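Local coordinates for protein cryptic loci regulator 2 (Schizosaccharomyces pombe 972h-, PDB 5IKJ) that promotes transcriptional silencing of heterochromatin as part of the SHREC repressor complex, acting upstream of histone deacetylases and supporting nucleosome positioning, at residues I330-P342 with D377-I391. Sequence-based numbering, arbitrary orientation.
Sequences ICQTWNLFGIFQP and DHFYGIFRGAEKLWI
The Phe-337 ring lies over Gly-381, whose CA sits 4.1 Å from the ring centroid in a CH-pi contact. The glycine lets the ring come this close to the backbone. Phe-337 CG sits between its own backbone N and carbonyl carbon (chi1 56°), which swings the ring across strand 381-384. Beyond that strand, its edge meets the face of Trp-390 on strand 387-390 in a T-shaped pair, with planes at 80°. Phe-383 joins this aromatic cluster, CD2 lying 3.6 Å from Phe-337 CE2. On the other face of the sheet, Phe-379 is held between Leu-336 CD1 over one ring face and Ile-339 CG1 over the opposite one. Replacing Phe-379 with alanine would probably leave a gap between Leu-336 and Ile-339. Further along, Pro-342 CG stands over the centre of the His-378 ring, 3.5 Å from its centroid. The edge of Tyr-380 points toward the face of Phe-340. Backbone hydrogen bonds set the register: Phe-337 N donates to Gly-381 O (3.2 Å) and Tyr-380 N to Gly-338 O (2.7 Å). Outside the segments, Asp-416 hydrogen-bonds His-378 ND1, Asp-234 hydrogen-bonds Trp-390 NE1 and Glu-230 forms a salt bridge with Lys-388. Another protein's chain packs on Phe-337 and Phe-340. Strand 333-340 pairs antiparallel with 377-379 and, past the corner and classic beta bulge at Tyr-380 and Gly-381, with 381-384, which turns into 387-390 as a beta hairpin.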
loop_
_atom_site.group_PDB
_atom_site.type_symbol
_atom_site.label_atom_id
_atom_site.label_comp_id
_atom_site.label_asym_id
_atom_site.label_seq_id
_atom_site.Cartn_x
_atom_site.Cartn_y
_atom_site.Cartn_z
ATOM N N ILE A 330 -20.170 -13.092 -5.044
ATOM C CA ILE A 330 -19.014 -12.365 -4.529
ATOM C C ILE A 330 -19.449 -11.040 -3.915
ATOM O O ILE A 330 -18.931 -10.626 -2.872
ATOM C CB ILE A 330 -17.977 -12.153 -5.647
ATOM C CG1 ILE A 330 -17.509 -13.501 -6.202
ATOM C CG2 ILE A 330 -16.783 -11.361 -5.126
ATOM C CD1 ILE A 330 -16.740 -13.394 -7.502
ATOM N N CYS A 331 -20.400 -10.358 -4.547
ATOM C CA CYS A 331 -20.821 -9.033 -4.111
ATOM C C CYS A 331 -21.747 -9.069 -2.902
ATOM O O CYS A 331 -22.319 -8.033 -2.547
ATOM C CB CYS A 331 -21.494 -8.298 -5.271
ATOM S SG CYS A 331 -20.364 -7.979 -6.646
ATOM N N GLN A 332 -21.907 -10.230 -2.270
ATOM C CA GLN A 332 -22.569 -10.336 -0.981
ATOM C C GLN A 332 -21.585 -10.559 0.156
ATOM O O GLN A 332 -22.004 -10.624 1.316
ATOM C CB GLN A 332 -23.595 -11.476 -0.997
ATOM C CG GLN A 332 -24.810 -11.206 -1.861
ATOM C CD GLN A 332 -25.998 -12.061 -1.471
ATOM O OE1 GLN A 332 -25.841 -13.206 -1.049
ATOM N NE2 GLN A 332 -27.195 -11.503 -1.598
ATOM N N THR A 333 -20.295 -10.673 -0.142
ATOM C CA THR A 333 -19.293 -10.984 0.863
ATOM C C THR A 333 -18.573 -9.722 1.324
ATOM O O THR A 333 -18.747 -8.631 0.775
ATOM C CB THR A 333 -18.272 -11.991 0.325
ATOM O OG1 THR A 333 -17.533 -11.397 -0.750
ATOM C CG2 THR A 333 -18.958 -13.254 -0.164
ATOM N N TRP A 334 -17.755 -9.889 2.362
ATOM C CA TRP A 334 -16.838 -8.851 2.811
ATOM C C TRP A 334 -15.729 -9.515 3.610
ATOM O O TRP A 334 -15.940 -10.557 4.235
ATOM C CB TRP A 334 -17.546 -7.782 3.655
ATOM C CG TRP A 334 -18.171 -8.304 4.918
ATOM C CD1 TRP A 334 -19.430 -8.812 5.061
ATOM C CD2 TRP A 334 -17.569 -8.356 6.218
ATOM N NE1 TRP A 334 -19.647 -9.180 6.367
ATOM C CE2 TRP A 334 -18.521 -8.910 7.097
ATOM C CE3 TRP A 334 -16.318 -7.990 6.722
ATOM C CZ2 TRP A 334 -18.260 -9.107 8.453
ATOM C CZ3 TRP A 334 -16.061 -8.187 8.069
ATOM C CH2 TRP A 334 -17.028 -8.740 8.917
ATOM N N ASN A 335 -14.543 -8.909 3.578
ATOM C CA ASN A 335 -13.408 -9.455 4.312
ATOM C C ASN A 335 -12.434 -8.343 4.668
ATOM O O ASN A 335 -12.061 -7.539 3.809
ATOM C CB ASN A 335 -12.698 -10.545 3.497
ATOM C CG ASN A 335 -12.217 -10.053 2.145
ATOM O OD1 ASN A 335 -13.020 -9.753 1.261
ATOM N ND2 ASN A 335 -10.902 -9.992 1.969
ATOM N N LEU A 336 -12.032 -8.304 5.938
ATOM C CA LEU A 336 -10.969 -7.413 6.372
ATOM C C LEU A 336 -9.621 -7.933 5.887
ATOM O O LEU A 336 -9.438 -9.132 5.662
ATOM C CB LEU A 336 -10.957 -7.296 7.898
ATOM C CG LEU A 336 -12.072 -6.508 8.586
ATOM C CD1 LEU A 336 -12.237 -6.997 10.016
ATOM C CD2 LEU A 336 -11.767 -5.019 8.570
ATOM N N PHE A 337 -8.667 -7.017 5.731
ATOM C CA PHE A 337 -7.313 -7.394 5.357
ATOM C C PHE A 337 -6.342 -6.320 5.826
ATOM O O PHE A 337 -6.718 -5.167 6.048
ATOM C CB PHE A 337 -7.179 -7.603 3.841
ATOM C CG PHE A 337 -7.593 -6.413 3.024
ATOM C CD1 PHE A 337 -6.705 -5.380 2.778
ATOM C CD2 PHE A 337 -8.867 -6.336 2.492
ATOM C CE1 PHE A 337 -7.085 -4.286 2.025
ATOM C CE2 PHE A 337 -9.253 -5.245 1.735
ATOM C CZ PHE A 337 -8.360 -4.218 1.502
ATOM N N GLY A 338 -5.083 -6.720 5.975
ATOM C CA GLY A 338 -4.021 -5.784 6.284
ATOM C C GLY A 338 -3.997 -5.324 7.725
ATOM O O GLY A 338 -4.026 -4.119 7.998
ATOM N N ILE A 339 -3.936 -6.272 8.661
ATOM C CA ILE A 339 -3.850 -5.917 10.069
ATOM C C ILE A 339 -2.514 -5.239 10.338
ATOM O O ILE A 339 -1.484 -5.599 9.753
ATOM C CB ILE A 339 -4.033 -7.165 10.950
ATOM C CG1 ILE A 339 -4.251 -6.762 12.410
ATOM C CG2 ILE A 339 -2.833 -8.095 10.826
ATOM C CD1 ILE A 339 -4.762 -7.891 13.285
ATOM N N PHE A 340 -2.527 -4.245 11.223
ATOM C CA PHE A 340 -1.312 -3.524 11.571
ATOM C C PHE A 340 -1.467 -2.935 12.965
ATOM O O PHE A 340 -2.562 -2.895 13.531
ATOM C CB PHE A 340 -1.004 -2.421 10.553
ATOM C CG PHE A 340 -1.935 -1.248 10.632
ATOM C CD1 PHE A 340 -3.201 -1.315 10.083
ATOM C CD2 PHE A 340 -1.541 -0.076 11.257
ATOM C CE1 PHE A 340 -4.060 -0.237 10.153
ATOM C CE2 PHE A 340 -2.397 1.007 11.333
ATOM C CZ PHE A 340 -3.656 0.926 10.782
ATOM N N GLN A 341 -0.344 -2.475 13.515
ATOM C CA GLN A 341 -0.333 -1.814 14.811
ATOM C C GLN A 341 -0.222 -0.313 14.599
ATOM O O GLN A 341 0.804 0.149 14.080
ATOM C CB GLN A 341 0.832 -2.314 15.661
ATOM C CG GLN A 341 0.692 -3.750 16.130
ATOM C CD GLN A 341 -0.463 -3.935 17.093
ATOM O OE1 GLN A 341 -0.969 -2.971 17.666
ATOM N NE2 GLN A 341 -0.890 -5.180 17.274
ATOM N N PRO A 342 -1.229 0.483 14.961
ATOM C CA PRO A 342 -1.077 1.938 14.859
ATOM C C PRO A 342 0.169 2.409 15.595
ATOM O O PRO A 342 0.608 1.797 16.571
ATOM C CB PRO A 342 -2.357 2.477 15.510
ATOM C CG PRO A 342 -3.352 1.383 15.349
ATOM C CD PRO A 342 -2.573 0.099 15.428
ATOM N N ASP A 377 -8.178 -4.406 17.085
ATOM C CA ASP A 377 -7.402 -4.764 15.908
ATOM C C ASP A 377 -7.706 -3.768 14.797
ATOM O O ASP A 377 -8.874 -3.491 14.506
ATOM C CB ASP A 377 -7.727 -6.186 15.452
ATOM C CG ASP A 377 -7.172 -7.241 16.387
ATOM O OD1 ASP A 377 -6.208 -6.940 17.123
ATOM O OD2 ASP A 377 -7.693 -8.374 16.381
ATOM N N HIS A 378 -6.656 -3.228 14.187
ATOM C CA HIS A 378 -6.783 -2.227 13.139
ATOM C C HIS A 378 -6.386 -2.829 11.797
ATOM O O HIS A 378 -5.527 -3.711 11.725
ATOM C CB HIS A 378 -5.921 -1.003 13.454
ATOM C CG HIS A 378 -6.296 -0.322 14.734
ATOM N ND1 HIS A 378 -7.018 0.852 14.769
ATOM C CD2 HIS A 378 -6.062 -0.658 16.025
ATOM C CE1 HIS A 378 -7.208 1.212 16.026
ATOM N NE2 HIS A 378 -6.639 0.313 16.808
ATOM N N PHE A 379 -7.020 -2.344 10.731
ATOM C CA PHE A 379 -6.901 -2.963 9.420
ATOM C C PHE A 379 -6.742 -1.905 8.340
ATOM O O PHE A 379 -7.395 -0.859 8.374
ATOM C CB PHE A 379 -8.124 -3.838 9.118
ATOM C CG PHE A 379 -8.232 -5.046 9.998
ATOM C CD1 PHE A 379 -7.613 -6.231 9.645
ATOM C CD2 PHE A 379 -8.945 -4.995 11.184
ATOM C CE1 PHE A 379 -7.704 -7.346 10.454
ATOM C CE2 PHE A 379 -9.041 -6.109 11.998
ATOM C CZ PHE A 379 -8.419 -7.285 11.631
ATOM N N TYR A 380 -5.872 -2.202 7.371
ATOM C CA TYR A 380 -5.650 -1.294 6.250
ATOM C C TYR A 380 -6.929 -1.054 5.460
ATOM O O TYR A 380 -7.179 0.065 4.993
ATOM C CB TYR A 380 -4.578 -1.864 5.327
ATOM C CG TYR A 380 -3.232 -1.202 5.431
ATOM C CD1 TYR A 380 -2.317 -1.585 6.400
ATOM C CD2 TYR A 380 -2.865 -0.208 4.541
ATOM C CE1 TYR A 380 -1.077 -0.985 6.483
ATOM C CE2 TYR A 380 -1.637 0.397 4.618
ATOM C CZ TYR A 380 -0.743 0.009 5.588
ATOM O OH TYR A 380 0.486 0.624 5.646
ATOM N N GLY A 381 -7.741 -2.089 5.281
ATOM C CA GLY A 381 -8.875 -1.961 4.386
ATOM C C GLY A 381 -9.842 -3.114 4.539
ATOM O O GLY A 381 -9.665 -4.004 5.373
ATOM N N ILE A 382 -10.874 -3.081 3.699
ATOM C CA ILE A 382 -11.966 -4.043 3.765
ATOM C C ILE A 382 -12.657 -4.088 2.410
ATOM O O ILE A 382 -12.940 -3.045 1.812
ATOM C CB ILE A 382 -12.957 -3.669 4.882
ATOM C CG1 ILE A 382 -14.001 -4.770 5.075
ATOM C CG2 ILE A 382 -13.640 -2.340 4.568
ATOM C CD1 ILE A 382 -14.826 -4.607 6.339
ATOM N N PHE A 383 -12.918 -5.291 1.909
ATOM C CA PHE A 383 -13.785 -5.454 0.750
ATOM C C PHE A 383 -15.232 -5.372 1.212
ATOM O O PHE A 383 -15.652 -6.140 2.083
ATOM C CB PHE A 383 -13.533 -6.793 0.059
ATOM C CG PHE A 383 -12.376 -6.784 -0.894
ATOM C CD1 PHE A 383 -12.530 -6.307 -2.186
ATOM C CD2 PHE A 383 -11.140 -7.272 -0.509
ATOM C CE1 PHE A 383 -11.467 -6.303 -3.072
ATOM C CE2 PHE A 383 -10.073 -7.272 -1.391
ATOM C CZ PHE A 383 -10.238 -6.788 -2.675
ATOM N N ARG A 384 -15.992 -4.443 0.643
ATOM C CA ARG A 384 -17.428 -4.357 0.885
ATOM C C ARG A 384 -18.119 -4.776 -0.405
ATOM O O ARG A 384 -18.277 -3.969 -1.325
ATOM C CB ARG A 384 -17.853 -2.954 1.311
ATOM C CG ARG A 384 -19.335 -2.875 1.644
ATOM C CD ARG A 384 -19.838 -1.458 1.803
ATOM N NE ARG A 384 -21.253 -1.457 2.160
ATOM C CZ ARG A 384 -22.245 -1.676 1.300
ATOM N NH1 ARG A 384 -21.985 -1.914 0.021
ATOM N NH2 ARG A 384 -23.501 -1.662 1.722
ATOM N N GLY A 385 -18.534 -6.038 -0.466
ATOM C CA GLY A 385 -19.165 -6.560 -1.660
ATOM C C GLY A 385 -18.301 -6.382 -2.891
ATOM O O GLY A 385 -17.245 -7.010 -3.015
ATOM N N ALA A 386 -18.735 -5.513 -3.804
ATOM C CA ALA A 386 -18.032 -5.314 -5.065
ATOM C C ALA A 386 -16.831 -4.388 -4.943
ATOM O O ALA A 386 -15.948 -4.428 -5.808
ATOM C CB ALA A 386 -18.990 -4.743 -6.113
ATOM N N GLU A 387 -16.769 -3.565 -3.899
ATOM C CA GLU A 387 -15.812 -2.472 -3.822
ATOM C C GLU A 387 -14.759 -2.728 -2.751
ATOM O O GLU A 387 -14.989 -3.456 -1.781
ATOM C CB GLU A 387 -16.532 -1.153 -3.536
ATOM C CG GLU A 387 -17.468 -0.725 -4.655
ATOM C CD GLU A 387 -18.408 0.392 -4.247
ATOM O OE1 GLU A 387 -18.775 0.457 -3.055
ATOM O OE2 GLU A 387 -18.780 1.205 -5.119
ATOM N N LYS A 388 -13.596 -2.113 -2.947
ATOM C CA LYS A 388 -12.498 -2.149 -1.993
ATOM C C LYS A 388 -12.440 -0.821 -1.249
ATOM O O LYS A 388 -12.581 0.245 -1.857
ATOM C CB LYS A 388 -11.173 -2.402 -2.713
ATOM C CG LYS A 388 -10.116 -3.129 -1.899
ATOM C CD LYS A 388 -8.892 -3.423 -2.757
ATOM C CE LYS A 388 -7.885 -4.305 -2.037
ATOM N NZ LYS A 388 -6.883 -4.870 -2.982
ATOM N N LEU A 389 -12.233 -0.887 0.064
ATOM C CA LEU A 389 -12.181 0.307 0.897
ATOM C C LEU A 389 -10.911 0.303 1.732
ATOM O O LEU A 389 -10.417 -0.750 2.142
ATOM C CB LEU A 389 -13.406 0.413 1.811
ATOM C CG LEU A 389 -14.688 0.893 1.128
ATOM C CD1 LEU A 389 -15.882 0.694 2.045
ATOM C CD2 LEU A 389 -14.569 2.357 0.718
ATOM N N TRP A 390 -10.392 1.503 1.980
ATOM C CA TRP A 390 -9.116 1.678 2.653
ATOM C C TRP A 390 -9.224 2.721 3.756
ATOM O O TRP A 390 -10.178 3.502 3.824
ATOM C CB TRP A 390 -8.020 2.142 1.686
ATOM C CG TRP A 390 -7.644 1.192 0.578
ATOM C CD1 TRP A 390 -8.166 1.156 -0.688
ATOM C CD2 TRP A 390 -6.635 0.172 0.621
ATOM N NE1 TRP A 390 -7.553 0.173 -1.425
ATOM C CE2 TRP A 390 -6.611 -0.446 -0.646
ATOM C CE3 TRP A 390 -5.754 -0.280 1.608
ATOM C CZ2 TRP A 390 -5.743 -1.496 -0.949
ATOM C CZ3 TRP A 390 -4.894 -1.323 1.305
ATOM C CH2 TRP A 390 -4.895 -1.918 0.037
ATOM N N ILE A 391 -8.210 2.726 4.620
ATOM C CA ILE A 391 -7.925 3.904 5.425
ATOM C C ILE A 391 -7.405 5.003 4.503
ATOM O O ILE A 391 -6.727 4.735 3.501
ATOM C CB ILE A 391 -6.911 3.584 6.540
ATOM C CG1 ILE A 391 -5.591 3.079 5.944
ATOM C CG2 ILE A 391 -7.497 2.556 7.505
ATOM C CD1 ILE A 391 -4.481 2.874 6.962
#